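Local coordinates for SnoaL-like domain-containing protein (Xanthomonas campestris pv. campestris, PDB 3G8Z) that is of unknown function but adopts the cystatin-like fold of the SnoaL-like family, whose members include polyketide cyclases, at residues A[27-32]-A[39-44]; A[49-54]-A[61-66]; A[88-93]-A[100-105]; A[118-123]-A[132-137]. All coordinates share one frame; numbering follows the deposited sequence.

Interaction 1 of 4, residues A[27-32]-A[39-44]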
loop_
_atom_site.group_PDB
_atom_site.type_symbol
_atom_site.label_atom_id
_atom_site.label_comp_id
_atom_site.label_asym_id
_atom_site.label_seq_id
_atom_site.Cartn_x
_atom_site.Cartn_y
_atom_site.Cartn_z
ATOM N N LYS A 27 1.045 -13.427 5.532
ATOM C CA LYS A 27 1.751 -14.489 4.813
ATOM C C LYS A 27 0.865 -15.709 4.676
ATOM O O LYS A 27 0.893 -16.385 3.654
ATOM C CB LYS A 27 3.058 -14.855 5.525
ATOM C CG LYS A 27 4.127 -13.787 5.325
ATOM C CD LYS A 27 5.437 -14.134 6.016
ATOM C CE LYS A 27 6.537 -13.176 5.613
ATOM N NZ LYS A 27 7.720 -13.370 6.517
ATOM N N SER A 28 0.076 -15.991 5.707
ATOM C CA SER A 28 -0.831 -17.142 5.668
ATOM C C SER A 28 -1.893 -16.931 4.600
ATOM O O SER A 28 -2.262 -17.855 3.862
ATOM C CB SER A 28 -1.471 -17.350 7.052
ATOM O OG SER A 28 -2.497 -18.315 6.988
ATOM N N TYR A 29 -2.383 -15.696 4.534
ATOM C CA TYR A 29 -3.369 -15.281 3.550
ATOM C C TYR A 29 -2.852 -15.454 2.115
ATOM O O TYR A 29 -3.540 -16.043 1.267
ATOM C CB TYR A 29 -3.770 -13.816 3.822
ATOM C CG TYR A 29 -4.620 -13.191 2.731
ATOM C CD1 TYR A 29 -5.988 -13.420 2.686
ATOM C CD2 TYR A 29 -4.050 -12.388 1.755
ATOM C CE1 TYR A 29 -6.769 -12.859 1.698
ATOM C CE2 TYR A 29 -4.821 -11.826 0.758
ATOM C CZ TYR A 29 -6.184 -12.069 0.749
ATOM O OH TYR A 29 -6.968 -11.533 -0.241
ATOM N N ILE A 30 -1.656 -14.925 1.838
ATOM C CA ILE A 30 -1.049 -15.047 0.515
ATOM C C ILE A 30 -0.742 -16.505 0.167
ATOM O O ILE A 30 -1.043 -16.954 -0.935
ATOM C CB ILE A 30 0.226 -14.197 0.378
ATOM C CG1 ILE A 30 -0.100 -12.703 0.540
ATOM C CG2 ILE A 30 0.922 -14.458 -0.979
ATOM C CD1 ILE A 30 -0.910 -12.103 -0.616
ATOM N N THR A 31 -0.173 -17.262 1.089
ATOM C CA THR A 31 0.082 -18.668 0.814
ATOM C C THR A 31 -1.221 -19.403 0.455
ATOM O O THR A 31 -1.255 -20.251 -0.448
ATOM C CB THR A 31 0.735 -19.324 2.010
ATOM O OG1 THR A 31 2.021 -18.731 2.196
ATOM C CG2 THR A 31 0.858 -20.845 1.830
ATOM N N ALA A 32 -2.297 -19.065 1.147
ATOM C CA ALA A 32 -3.564 -19.763 0.937
ATOM C C ALA A 32 -4.163 -19.417 -0.430
ATOM O O ALA A 32 -4.660 -20.295 -1.153
ATOM C CB ALA A 32 -4.535 -19.466 2.083
ATOM N N ALA A 39 -10.079 -23.364 2.825
ATOM C CA ALA A 39 -10.301 -23.544 4.258
ATOM C C ALA A 39 -9.616 -22.450 5.055
ATOM O O ALA A 39 -10.180 -21.911 5.991
ATOM C CB ALA A 39 -9.797 -24.896 4.709
ATOM N N THR A 40 -8.376 -22.143 4.718
ATOM C CA THR A 40 -7.674 -21.095 5.450
ATOM C C THR A 40 -8.376 -19.767 5.161
ATOM O O THR A 40 -8.708 -19.022 6.058
ATOM C CB THR A 40 -6.202 -20.987 5.024
ATOM O OG1 THR A 40 -5.463 -22.099 5.549
ATOM C CG2 THR A 40 -5.580 -19.659 5.520
ATOM N N LEU A 41 -8.629 -19.496 3.892
ATOM C CA LEU A 41 -9.171 -18.193 3.486
ATOM C C LEU A 41 -10.516 -17.942 4.158
ATOM O O LEU A 41 -10.792 -16.839 4.617
ATOM C CB LEU A 41 -9.345 -18.119 1.965
ATOM C CG LEU A 41 -8.129 -17.828 1.121
ATOM C CD1 LEU A 41 -8.530 -17.666 -0.373
ATOM C CD2 LEU A 41 -7.410 -16.602 1.614
ATOM N N GLY A 42 -11.327 -18.982 4.245
ATOM C CA GLY A 42 -12.656 -18.880 4.849
ATOM C C GLY A 42 -12.613 -18.659 6.337
ATOM O O GLY A 42 -13.607 -18.260 6.942
ATOM N N SER A 43 -11.457 -18.935 6.930
ATOM C CA SER A 43 -11.282 -18.878 8.365
ATOM C C SER A 43 -10.542 -17.639 8.816
ATOM O O SER A 43 -10.857 -17.087 9.857
ATOM C CB SER A 43 -10.478 -20.083 8.847
ATOM O OG SER A 43 -10.937 -21.284 8.251
ATOM N N ILE A 44 -9.526 -17.222 8.066
ATOM C CA ILE A 44 -8.709 -16.095 8.505
ATOM C C ILE A 44 -9.225 -14.750 7.990
ATOM O O ILE A 44 -8.759 -13.715 8.445
ATOM C CB ILE A 44 -7.218 -16.234 8.127
ATOM C CG1 ILE A 44 -7.034 -16.183 6.622
ATOM C CG2 ILE A 44 -6.608 -17.509 8.718
ATOM C CD1 ILE A 44 -5.593 -15.962 6.237
#
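Tyr29 and Ala32 on one helix press against Leu41, Thr40 and Ile44 on the next, and the tight part of the contact runs from the tyrosine to Ala32. Leu41 brings its CD2 methyl obliquely to the ring, with CD2 3.6 Å from CD1 of Tyr29. In the conformer described here, one of two modelled, Ile44 arrives near the ring plane, at the edge close to the backbone: its CD1 lies 3.7 Å from CB of Tyr29 and equally near the main chain there. Its CG1 stands between the backbone N and the carbonyl carbon (chi1 66°) and the chain then extends, bringing CD1 to the other helix. The CB of Ala32 receives the CG2 methyl of Thr40 at 3.6 Å, while CG of Leu41 sits farther off at 4.1 Å. These residues join the successive helices 22-35 and 38-44, a near-antiparallel pair whose short segments run at 144° with axes 9.1 Å apart; the helical part of the cystatin-like fold lies against the curved sheet, and Tyr29 continues inward to Asp120 and Leu122 of strand 112-125. Its hydroxyl is hydrogen-bonded to a glycerol, probably from the crystallisation liquor, which may mark a pocket. Toward solvent the contact thins out. No hydrogen bond spans the helices, and the hydroxyl of Ser28 meets methyls: OG lies 3.7 Å from CG2 of Thr40 and, in the same conformer, 4.0 Å from CD1 of Ile44. Thr40 turns its own OG1 back to Asp37, leaving its methyl to face helix 22-35.

Interaction 2 of 4, residues A[49-54]-A[61-66]; sequences VIWHQP and GTHRGM. With GOL (glycerol), chain D.
His52 and Thr62 stand side by side on one face of an antiparallel hairpin, pointing the same way. The threonine hydroxyl meets the imidazole at its edge and in its plane, and ND1 of His52 and OG1 of Thr62 share a 2.8 Å hydrogen bond in which either may donate. Glu131 takes NE2, so both ring nitrogens are engaged and the rotation of the ring is fixed. A glycerol, probably from the crystallisation liquor, bonds through O1 to the Gln53 carbonyl oxygen at 2.8 Å. Next along this face, in the conformer given, one of two, Arg64 bends at chi2 (86°) and sets a guanidinium face over Ile50, the side chains crossing at an angle with CD1 of Ile50 3.6 Å from NH1 of Arg64. On the reverse face Trp51 and His63 cross, with CD1 of Trp51 4.1 Å from CD2 of His63. The indole is held by Gln53, whose OE1 accepts from NE1 of Trp51 at 3.0 Å, in the ring plane and almost straight (177°). Between the strands, Trp51 and His63 exchange paired backbone bonds, as do Gln53 and Gly61. Strand 61-64 is outermost in the six-stranded sheet within this chain; strand 49-53 lies between it and strand 128-136, while Trp51 packs on Val69 and Met72 of helix 66-79 and Gln53 reaches Glu142 of helix 139-146.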
loop_
_atom_site.group_PDB
_atom_site.type_symbol
_atom_site.label_atom_id
_atom_site.label_comp_id
_atom_site.label_asym_id
_atom_site.label_seq_id
_atom_site.Cartn_x
_atom_site.Cartn_y
_atom_site.Cartn_z
ATOM N N VAL A 49 -15.711 -8.879 6.639
ATOM C CA VAL A 49 -14.628 -8.248 5.877
ATOM C C VAL A 49 -15.151 -7.160 4.929
ATOM O O VAL A 49 -16.170 -7.335 4.246
ATOM C CB VAL A 49 -13.819 -9.294 5.043
ATOM C CG1 VAL A 49 -14.715 -9.955 4.000
ATOM C CG2 VAL A 49 -12.562 -8.652 4.359
ATOM N N ILE A 50 -14.464 -6.027 4.910
ATOM C CA ILE A 50 -14.729 -4.975 3.933
ATOM C C ILE A 50 -13.684 -5.088 2.835
ATOM O O ILE A 50 -12.502 -4.980 3.088
ATOM C CB ILE A 50 -14.618 -3.571 4.549
ATOM C CG1 ILE A 50 -15.590 -3.411 5.723
ATOM C CG2 ILE A 50 -14.888 -2.516 3.482
ATOM C CD1 ILE A 50 -15.270 -2.204 6.622
ATOM N N TRP A 51 -14.131 -5.335 1.613
ATOM C CA TRP A 51 -13.218 -5.651 0.514
ATOM C C TRP A 51 -13.331 -4.606 -0.601
ATOM O O TRP A 51 -14.388 -4.487 -1.234
ATOM C CB TRP A 51 -13.593 -7.031 -0.013
ATOM C CG TRP A 51 -12.717 -7.556 -1.068
ATOM C CD1 TRP A 51 -12.648 -7.134 -2.361
ATOM C CD2 TRP A 51 -11.780 -8.625 -0.941
ATOM N NE1 TRP A 51 -11.712 -7.870 -3.053
ATOM C CE2 TRP A 51 -11.167 -8.795 -2.201
ATOM C CE3 TRP A 51 -11.408 -9.465 0.109
ATOM C CZ2 TRP A 51 -10.210 -9.784 -2.436
ATOM C CZ3 TRP A 51 -10.456 -10.444 -0.135
ATOM C CH2 TRP A 51 -9.867 -10.588 -1.386
ATOM N N HIS A 52 -12.270 -3.827 -0.816
ATOM C CA HIS A 52 -12.281 -2.765 -1.840
ATOM C C HIS A 52 -11.552 -3.220 -3.112
ATOM O O HIS A 52 -10.328 -3.379 -3.121
ATOM C CB HIS A 52 -11.615 -1.478 -1.343
ATOM C CG HIS A 52 -12.086 -1.008 -0.001
ATOM N ND1 HIS A 52 -13.251 -0.295 0.169
ATOM C CD2 HIS A 52 -11.510 -1.084 1.219
ATOM C CE1 HIS A 52 -13.395 0.013 1.448
ATOM N NE2 HIS A 52 -12.332 -0.428 2.104
ATOM N N GLN A 53 -12.304 -3.432 -4.177
ATOM C CA GLN A 53 -11.741 -3.880 -5.433
ATOM C C GLN A 53 -11.770 -2.708 -6.400
ATOM O O GLN A 53 -12.848 -2.175 -6.711
ATOM C CB GLN A 53 -12.577 -5.047 -5.962
ATOM C CG GLN A 53 -12.020 -5.729 -7.214
ATOM C CD GLN A 53 -10.967 -6.794 -6.932
ATOM O OE1 GLN A 53 -11.076 -7.565 -5.977
ATOM N NE2 GLN A 53 -9.945 -6.840 -7.773
ATOM N N PRO A 54 -10.595 -2.290 -6.879
ATOM C CA PRO A 54 -10.478 -1.124 -7.722
ATOM C C PRO A 54 -10.986 -1.343 -9.134
ATOM O O PRO A 54 -11.278 -2.468 -9.540
ATOM C CB PRO A 54 -8.970 -0.880 -7.747
ATOM C CG PRO A 54 -8.391 -2.198 -7.592
ATOM C CD PRO A 54 -9.292 -2.932 -6.660
ATOM N N GLY A 61 -15.575 -2.281 -6.877
ATOM C CA GLY A 61 -16.396 -1.687 -5.838
ATOM C C GLY A 61 -16.050 -2.190 -4.464
ATOM O O GLY A 61 -15.119 -2.972 -4.300
ATOM N N THR A 62 -16.805 -1.736 -3.476
ATOM C CA THR A 62 -16.600 -2.189 -2.112
ATOM C C THR A 62 -17.638 -3.242 -1.772
ATOM O O THR A 62 -18.833 -3.054 -2.000
ATOM C CB THR A 62 -16.639 -1.019 -1.120
ATOM O OG1 THR A 62 -15.565 -0.130 -1.432
ATOM C CG2 THR A 62 -16.449 -1.513 0.298
ATOM N N HIS A 63 -17.170 -4.365 -1.260
ATOM C CA HIS A 63 -18.032 -5.475 -0.911
ATOM C C HIS A 63 -17.872 -5.740 0.571
ATOM O O HIS A 63 -16.779 -5.622 1.096
ATOM C CB HIS A 63 -17.622 -6.685 -1.723
ATOM C CG HIS A 63 -17.449 -6.371 -3.170
ATOM N ND1 HIS A 63 -18.521 -6.188 -4.018
ATOM C CD2 HIS A 63 -16.337 -6.165 -3.913
ATOM C CE1 HIS A 63 -18.070 -5.904 -5.230
ATOM N NE2 HIS A 63 -16.748 -5.884 -5.192
ATOM N N ARG A 64 -18.957 -6.118 1.232
ATOM C CA ARG A 64 -18.941 -6.304 2.673
ATOM C C ARG A 64 -19.498 -7.665 3.054
ATOM O O ARG A 64 -20.587 -8.046 2.622
ATOM C CB ARG A 64 -19.767 -5.215 3.346
ATOM C CG ARG A 64 -19.816 -5.322 4.857
ATOM C CD ARG A 64 -18.648 -4.632 5.485
ATOM N NE ARG A 64 -18.778 -4.484 6.932
ATOM C CZ ARG A 64 -18.853 -3.321 7.577
ATOM N NH1 ARG A 64 -18.837 -2.165 6.921
ATOM N NH2 ARG A 64 -18.950 -3.314 8.898
ATOM N N GLY A 65 -18.751 -8.386 3.880
ATOM C CA GLY A 65 -19.171 -9.674 4.354
ATOM C C GLY A 65 -18.721 -10.810 3.470
ATOM O O GLY A 65 -18.770 -10.703 2.253
HETATM N N MSE A 66 -18.280 -11.892 4.101
HETATM C CA MSE A 66 -17.900 -13.114 3.392
HETATM C C MSE A 66 -19.077 -13.739 2.657
HETATM O O MSE A 66 -18.870 -14.490 1.701
HETATM C CB MSE A 66 -17.287 -14.131 4.352
HETATM C CG MSE A 66 -15.847 -13.848 4.677
HETATM SE SE MSE A 66 -14.686 -13.914 3.103
HETATM C CE MSE A 66 -14.937 -15.766 2.639
HETATM C C1 GOL D . -13.986 0.950 -5.334
HETATM O O1 GOL D . -13.570 0.558 -6.626
HETATM C C2 GOL D . -12.779 1.355 -4.501
HETATM O O2 GOL D . -13.169 1.552 -3.165
HETATM C C3 GOL D . -11.700 0.281 -4.553
HETATM O O3 GOL D . -10.687 0.609 -3.629
#

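Interaction 3 of 4, residues A[88-93]-A[100-105]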
loop_
_atom_site.group_PDB
_atom_site.type_symbol
_atom_site.label_atom_id
_atom_site.label_comp_id
_atom_site.label_asym_id
_atom_site.label_seq_id
_atom_site.Cartn_x
_atom_site.Cartn_y
_atom_site.Cartn_z
ATOM N N ARG A 88 3.909 -13.833 -7.629
ATOM C CA ARG A 88 5.076 -13.566 -6.818
ATOM C C ARG A 88 4.715 -12.589 -5.743
ATOM O O ARG A 88 4.078 -11.595 -6.027
ATOM C CB ARG A 88 6.222 -12.966 -7.658
ATOM C CG ARG A 88 7.595 -13.054 -6.945
ATOM C CD ARG A 88 8.683 -12.245 -7.639
ATOM N NE ARG A 88 8.294 -10.839 -7.710
ATOM C CZ ARG A 88 7.960 -10.208 -8.837
ATOM N NH1 ARG A 88 7.974 -10.857 -9.989
ATOM N NH2 ARG A 88 7.601 -8.928 -8.806
ATOM N N ALA A 89 5.114 -12.882 -4.513
ATOM C CA ALA A 89 4.981 -11.942 -3.427
ATOM C C ALA A 89 6.373 -11.436 -3.095
ATOM O O ALA A 89 7.299 -12.220 -2.929
ATOM C CB ALA A 89 4.354 -12.590 -2.197
ATOM N N ASP A 90 6.512 -10.124 -2.996
ATOM C CA ASP A 90 7.808 -9.526 -2.766
ATOM C C ASP A 90 7.995 -9.198 -1.294
ATOM O O ASP A 90 8.620 -9.975 -0.573
ATOM C CB ASP A 90 7.979 -8.304 -3.641
ATOM C CG ASP A 90 7.930 -8.649 -5.114
ATOM O OD1 ASP A 90 8.628 -9.591 -5.531
ATOM O OD2 ASP A 90 7.174 -7.996 -5.844
ATOM N N ASP A 91 7.453 -8.083 -0.832
ATOM C CA ASP A 91 7.670 -7.656 0.544
ATOM C C ASP A 91 6.366 -7.577 1.325
ATOM O O ASP A 91 5.340 -7.190 0.783
ATOM C CB ASP A 91 8.345 -6.278 0.566
ATOM C CG ASP A 91 9.784 -6.323 0.087
ATOM O OD1 ASP A 91 10.563 -7.136 0.626
ATOM O OD2 ASP A 91 10.145 -5.543 -0.818
ATOM N N TYR A 92 6.430 -7.938 2.606
ATOM C CA TYR A 92 5.349 -7.717 3.563
ATOM C C TYR A 92 5.785 -6.627 4.519
ATOM O O TYR A 92 6.818 -6.762 5.175
ATOM C CB TYR A 92 5.077 -8.972 4.385
ATOM C CG TYR A 92 4.626 -10.148 3.555
ATOM C CD1 TYR A 92 5.534 -10.907 2.830
ATOM C CD2 TYR A 92 3.293 -10.518 3.527
ATOM C CE1 TYR A 92 5.104 -11.987 2.065
ATOM C CE2 TYR A 92 2.869 -11.578 2.798
ATOM C CZ TYR A 92 3.770 -12.305 2.055
ATOM O OH TYR A 92 3.296 -13.379 1.343
HETATM N N MSE A 93 4.993 -5.572 4.627
HETATM C CA MSE A 93 5.360 -4.417 5.433
HETATM C C MSE A 93 4.238 -4.017 6.360
HETATM O O MSE A 93 3.077 -3.963 5.938
HETATM C CB MSE A 93 5.665 -3.265 4.484
HETATM C CG MSE A 93 6.689 -3.622 3.423
HETATM SE SE MSE A 93 7.019 -2.107 2.312
HETATM C CE MSE A 93 7.904 -2.955 0.769
ATOM N N ALA A 100 1.054 -3.989 4.042
ATOM C CA ALA A 100 1.134 -3.905 2.577
ATOM C C ALA A 100 1.978 -5.033 2.056
ATOM O O ALA A 100 3.070 -5.326 2.584
ATOM C CB ALA A 100 1.699 -2.581 2.104
ATOM N N ILE A 101 1.441 -5.701 1.042
ATOM C CA ILE A 101 2.161 -6.750 0.365
ATOM C C ILE A 101 2.340 -6.324 -1.069
ATOM O O ILE A 101 1.361 -6.156 -1.783
ATOM C CB ILE A 101 1.410 -8.092 0.394
ATOM C CG1 ILE A 101 0.918 -8.374 1.824
ATOM C CG2 ILE A 101 2.342 -9.211 -0.148
ATOM C CD1 ILE A 101 -0.456 -8.983 1.929
ATOM N N THR A 102 3.597 -6.166 -1.487
ATOM C CA THR A 102 3.932 -5.873 -2.851
ATOM C C THR A 102 4.041 -7.205 -3.563
ATOM O O THR A 102 4.574 -8.172 -3.009
ATOM C CB THR A 102 5.268 -5.084 -2.981
ATOM O OG1 THR A 102 6.267 -5.716 -2.179
ATOM C CG2 THR A 102 5.076 -3.658 -2.492
ATOM N N LEU A 103 3.543 -7.250 -4.787
ATOM C CA LEU A 103 3.395 -8.506 -5.467
ATOM C C LEU A 103 3.246 -8.345 -6.957
ATOM O O LEU A 103 3.215 -7.225 -7.501
ATOM C CB LEU A 103 2.222 -9.291 -4.863
ATOM C CG LEU A 103 0.901 -8.566 -4.710
ATOM C CD1 LEU A 103 0.249 -8.442 -6.092
ATOM C CD2 LEU A 103 -0.012 -9.269 -3.674
ATOM N N GLU A 104 3.234 -9.488 -7.620
ATOM C CA GLU A 104 2.933 -9.575 -9.028
ATOM C C GLU A 104 1.727 -10.471 -9.197
ATOM O O GLU A 104 1.620 -11.525 -8.554
ATOM C CB GLU A 104 4.105 -10.184 -9.798
ATOM C CG GLU A 104 3.885 -10.197 -11.299
ATOM C CD GLU A 104 4.831 -11.113 -12.034
ATOM O OE1 GLU A 104 4.835 -12.349 -11.751
ATOM O OE2 GLU A 104 5.556 -10.589 -12.912
ATOM N N PHE A 105 0.797 -10.070 -10.050
ATOM C CA PHE A 105 -0.251 -10.998 -10.372
ATOM C C PHE A 105 -0.356 -11.213 -11.862
ATOM O O PHE A 105 0.142 -10.414 -12.659
ATOM C CB PHE A 105 -1.565 -10.625 -9.691
ATOM C CG PHE A 105 -2.098 -9.312 -10.077
ATOM C CD1 PHE A 105 -2.935 -9.194 -11.160
ATOM C CD2 PHE A 105 -1.795 -8.179 -9.327
ATOM C CE1 PHE A 105 -3.463 -7.951 -11.528
ATOM C CE2 PHE A 105 -2.297 -6.941 -9.682
ATOM C CZ PHE A 105 -3.135 -6.815 -10.792
HETATM O O HOH W 1 8.540 -4.266 -2.399
#
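Tyr92 sets CG anti to its carbonyl carbon (chi1 -62°), and Ile101 places CG2 anti to its backbone N, so that this methyl comes over one ring face: a CH-pi contact, with CG2 of Ile101 4.0 Å from the centroid of the Tyr92 ring and 19° off its normal. The antiparallel hairpin of strands 85-95 and 98-109 carries a beta bulge here, the register slipping by one between Ala89 and Tyr92. At the bulge Asp90 N and Asp91 N both turn to Thr102, the first to its carbonyl oxygen, the second to its OG1 at 3.0 Å. Just before the bulge Arg88 bends at chi3 (59°) and grips Asp90 within it side-on, NE and NH2 each meeting one carboxylate oxygen in the guanidinium plane. Glu104 passes CB over a guanidinium face and completes the charge network only through a long salt bridge, NH1 of Arg88 to OE2 of Glu104 at 3.8 Å; its OE1 is held by Ser87. Tyr92 packs on helix 22-35, whereas Thr102 faces Val119 of the second subunit. One water links the bulge side chains, 2.6 Å from OD2 of Asp91 and 2.7 Å from OG1 of Thr102.

Interaction 4 of 4, residues A[118-123]-A[132-137]; sequences GVDLLR and VRLFSA
Phe135 turns the edge of its ring to the carbonyl oxygen of Val119, which lies in the ring plane, 3.6 Å from CD1 of Phe135. Leu121 approaches the same ring obliquely, its CD2 3.9 Å from CE1 of Phe135, and the two side chains cross. With CG anti to the carbonyl carbon (chi1 -67°), Phe135 leans along the sheet beside Val119 and Leu121, on the face that packs against the second subunit, where Leu121 meets Phe135 of that chain. The carboxylate of Asp120 is on the other face, alongside Leu134 and pointing the same way; the CD2 methyl of Leu134 is 3.5 Å from OD1 of Asp120. Leu122 and Val132 repeat this parallel placing, methyl against methyl. Backbone bonds pair Val119 with Phe135 and Leu121 with Arg133, knitting the hairpin of strands 112-125 and 128-136 in the middle of the sheet. The oxygen of Phe135 also comes within 3.2 Å of CA of Gly118, which has no side chain. Asp120 OD2 is hydrogen-bonded to a glycerol, probably from the crystallisation liquor, so the carboxylate, though beside a leucine methyl, has a polar partner, and the site is consistent with a small-molecule pocket.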
loop_
_atom_site.group_PDB
_atom_site.type_symbol
_atom_site.label_atom_id
_atom_site.label_comp_id
_atom_site.label_asym_id
_atom_site.label_seq_id
_atom_site.Cartn_x
_atom_site.Cartn_y
_atom_site.Cartn_z
ATOM N N GLY A 118 1.294 -5.309 -8.316
ATOM C CA GLY A 118 0.159 -4.870 -7.504
ATOM C C GLY A 118 0.575 -4.703 -6.068
ATOM O O GLY A 118 1.701 -5.036 -5.696
ATOM N N VAL A 119 -0.335 -4.192 -5.251
ATOM C CA VAL A 119 -0.140 -4.148 -3.810
ATOM C C VAL A 119 -1.458 -4.540 -3.173
ATOM O O VAL A 119 -2.495 -4.046 -3.578
ATOM C CB VAL A 119 0.259 -2.726 -3.310
ATOM C CG1 VAL A 119 0.578 -2.716 -1.777
ATOM C CG2 VAL A 119 1.449 -2.182 -4.098
ATOM N N ASP A 120 -1.410 -5.471 -2.220
ATOM C CA ASP A 120 -2.565 -5.784 -1.387
ATOM C C ASP A 120 -2.374 -5.112 -0.069
ATOM O O ASP A 120 -1.317 -5.255 0.541
ATOM C CB ASP A 120 -2.707 -7.269 -1.140
ATOM C CG ASP A 120 -3.220 -8.008 -2.320
ATOM O OD1 ASP A 120 -3.126 -7.467 -3.460
ATOM O OD2 ASP A 120 -3.700 -9.156 -2.112
ATOM N N LEU A 121 -3.378 -4.356 0.363
ATOM C CA LEU A 121 -3.373 -3.764 1.690
ATOM C C LEU A 121 -4.379 -4.511 2.558
ATOM O O LEU A 121 -5.552 -4.588 2.212
ATOM C CB LEU A 121 -3.713 -2.265 1.653
ATOM C CG LEU A 121 -2.542 -1.256 1.675
ATOM C CD1 LEU A 121 -1.814 -1.295 3.004
ATOM C CD2 LEU A 121 -1.572 -1.541 0.548
ATOM N N LEU A 122 -3.910 -5.066 3.675
ATOM C CA LEU A 122 -4.769 -5.807 4.596
ATOM C C LEU A 122 -4.782 -5.108 5.931
ATOM O O LEU A 122 -3.714 -4.717 6.432
ATOM C CB LEU A 122 -4.253 -7.237 4.831
ATOM C CG LEU A 122 -3.922 -8.090 3.601
ATOM C CD1 LEU A 122 -3.405 -9.467 4.035
ATOM C CD2 LEU A 122 -5.104 -8.220 2.683
ATOM N N ARG A 123 -5.963 -4.968 6.512
ATOM C CA ARG A 123 -6.085 -4.512 7.882
ATOM C C ARG A 123 -6.420 -5.724 8.728
ATOM O O ARG A 123 -7.330 -6.456 8.407
ATOM C CB ARG A 123 -7.176 -3.461 8.043
ATOM C CG ARG A 123 -7.162 -2.857 9.436
ATOM C CD ARG A 123 -7.935 -1.539 9.546
ATOM N NE ARG A 123 -9.291 -1.613 9.053
ATOM C CZ ARG A 123 -10.369 -1.907 9.790
ATOM N NH1 ARG A 123 -10.277 -2.192 11.082
ATOM N NH2 ARG A 123 -11.563 -1.927 9.224
ATOM N N VAL A 132 -9.699 -5.242 3.220
ATOM C CA VAL A 132 -8.806 -5.521 2.108
ATOM C C VAL A 132 -8.949 -4.376 1.104
ATOM O O VAL A 132 -10.081 -3.991 0.762
ATOM C CB VAL A 132 -9.173 -6.863 1.438
ATOM C CG1 VAL A 132 -8.383 -7.077 0.153
ATOM C CG2 VAL A 132 -8.954 -8.059 2.426
ATOM N N ARG A 133 -7.824 -3.807 0.678
ATOM C CA ARG A 133 -7.827 -2.855 -0.431
ATOM C C ARG A 133 -6.757 -3.218 -1.417
ATOM O O ARG A 133 -5.604 -3.307 -1.061
ATOM C CB ARG A 133 -7.622 -1.403 0.019
ATOM C CG ARG A 133 -7.798 -0.429 -1.156
ATOM C CD ARG A 133 -7.571 0.987 -0.758
ATOM N NE ARG A 133 -8.513 1.442 0.245
ATOM C CZ ARG A 133 -9.735 1.860 -0.018
ATOM N NH1 ARG A 133 -10.180 1.855 -1.265
ATOM N NH2 ARG A 133 -10.515 2.274 0.983
ATOM N N LEU A 134 -7.167 -3.437 -2.659
ATOM C CA LEU A 134 -6.279 -3.913 -3.694
ATOM C C LEU A 134 -5.868 -2.759 -4.610
ATOM O O LEU A 134 -6.649 -1.842 -4.865
ATOM C CB LEU A 134 -6.976 -5.015 -4.502
ATOM C CG LEU A 134 -7.472 -6.237 -3.684
ATOM C CD1 LEU A 134 -7.950 -7.380 -4.547
ATOM C CD2 LEU A 134 -6.416 -6.700 -2.758
ATOM N N PHE A 135 -4.638 -2.844 -5.108
ATOM C CA PHE A 135 -4.074 -1.864 -5.990
ATOM C C PHE A 135 -3.418 -2.602 -7.161
ATOM O O PHE A 135 -2.744 -3.618 -6.962
ATOM C CB PHE A 135 -2.991 -1.054 -5.275
ATOM C CG PHE A 135 -3.500 -0.193 -4.189
ATOM C CD1 PHE A 135 -3.703 -0.713 -2.919
ATOM C CD2 PHE A 135 -3.726 1.152 -4.409
ATOM C CE1 PHE A 135 -4.160 0.098 -1.899
ATOM C CE2 PHE A 135 -4.172 1.950 -3.411
ATOM C CZ PHE A 135 -4.397 1.426 -2.142
ATOM N N SER A 136 -3.596 -2.068 -8.361
ATOM C CA SER A 136 -2.999 -2.662 -9.558
ATOM C C SER A 136 -2.218 -1.653 -10.353
ATOM O O SER A 136 -2.632 -0.493 -10.500
ATOM C CB SER A 136 -4.094 -3.205 -10.467
ATOM O OG SER A 136 -4.804 -4.240 -9.842
ATOM N N ALA A 137 -1.112 -2.091 -10.941
ATOM C CA ALA A 137 -0.258 -1.167 -11.678
ATOM C C ALA A 137 -0.846 -0.788 -13.024
ATOM O O ALA A 137 -0.509 0.248 -13.568
ATOM C CB ALA A 137 1.134 -1.781 -11.883
#

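Along the chain the four contacts follow in series, each closing before the next opens. Interactions 2, 4 and 3 lie in that order across one sheet: strand 49-53 adjoins strand 128-136, and strand 112-125 adjoins strand 98-109, through backbone bonds. The centres of 3 and 4 are about 9 Å apart and those of 2 and 4 about 12 Å, whereas 2 and 3, about 20 Å apart, do not touch. Helix 22-35 of interaction 1 reaches all three: Tyr29 meets Trp51 and Leu122, and Ile30 meets Tyr92. Helices pack on one face of the sheet; interactions 3 and 4 meet the second subunit through several residues, interaction 2 through Pro54 alone, so the sheet serves both fold and dimer.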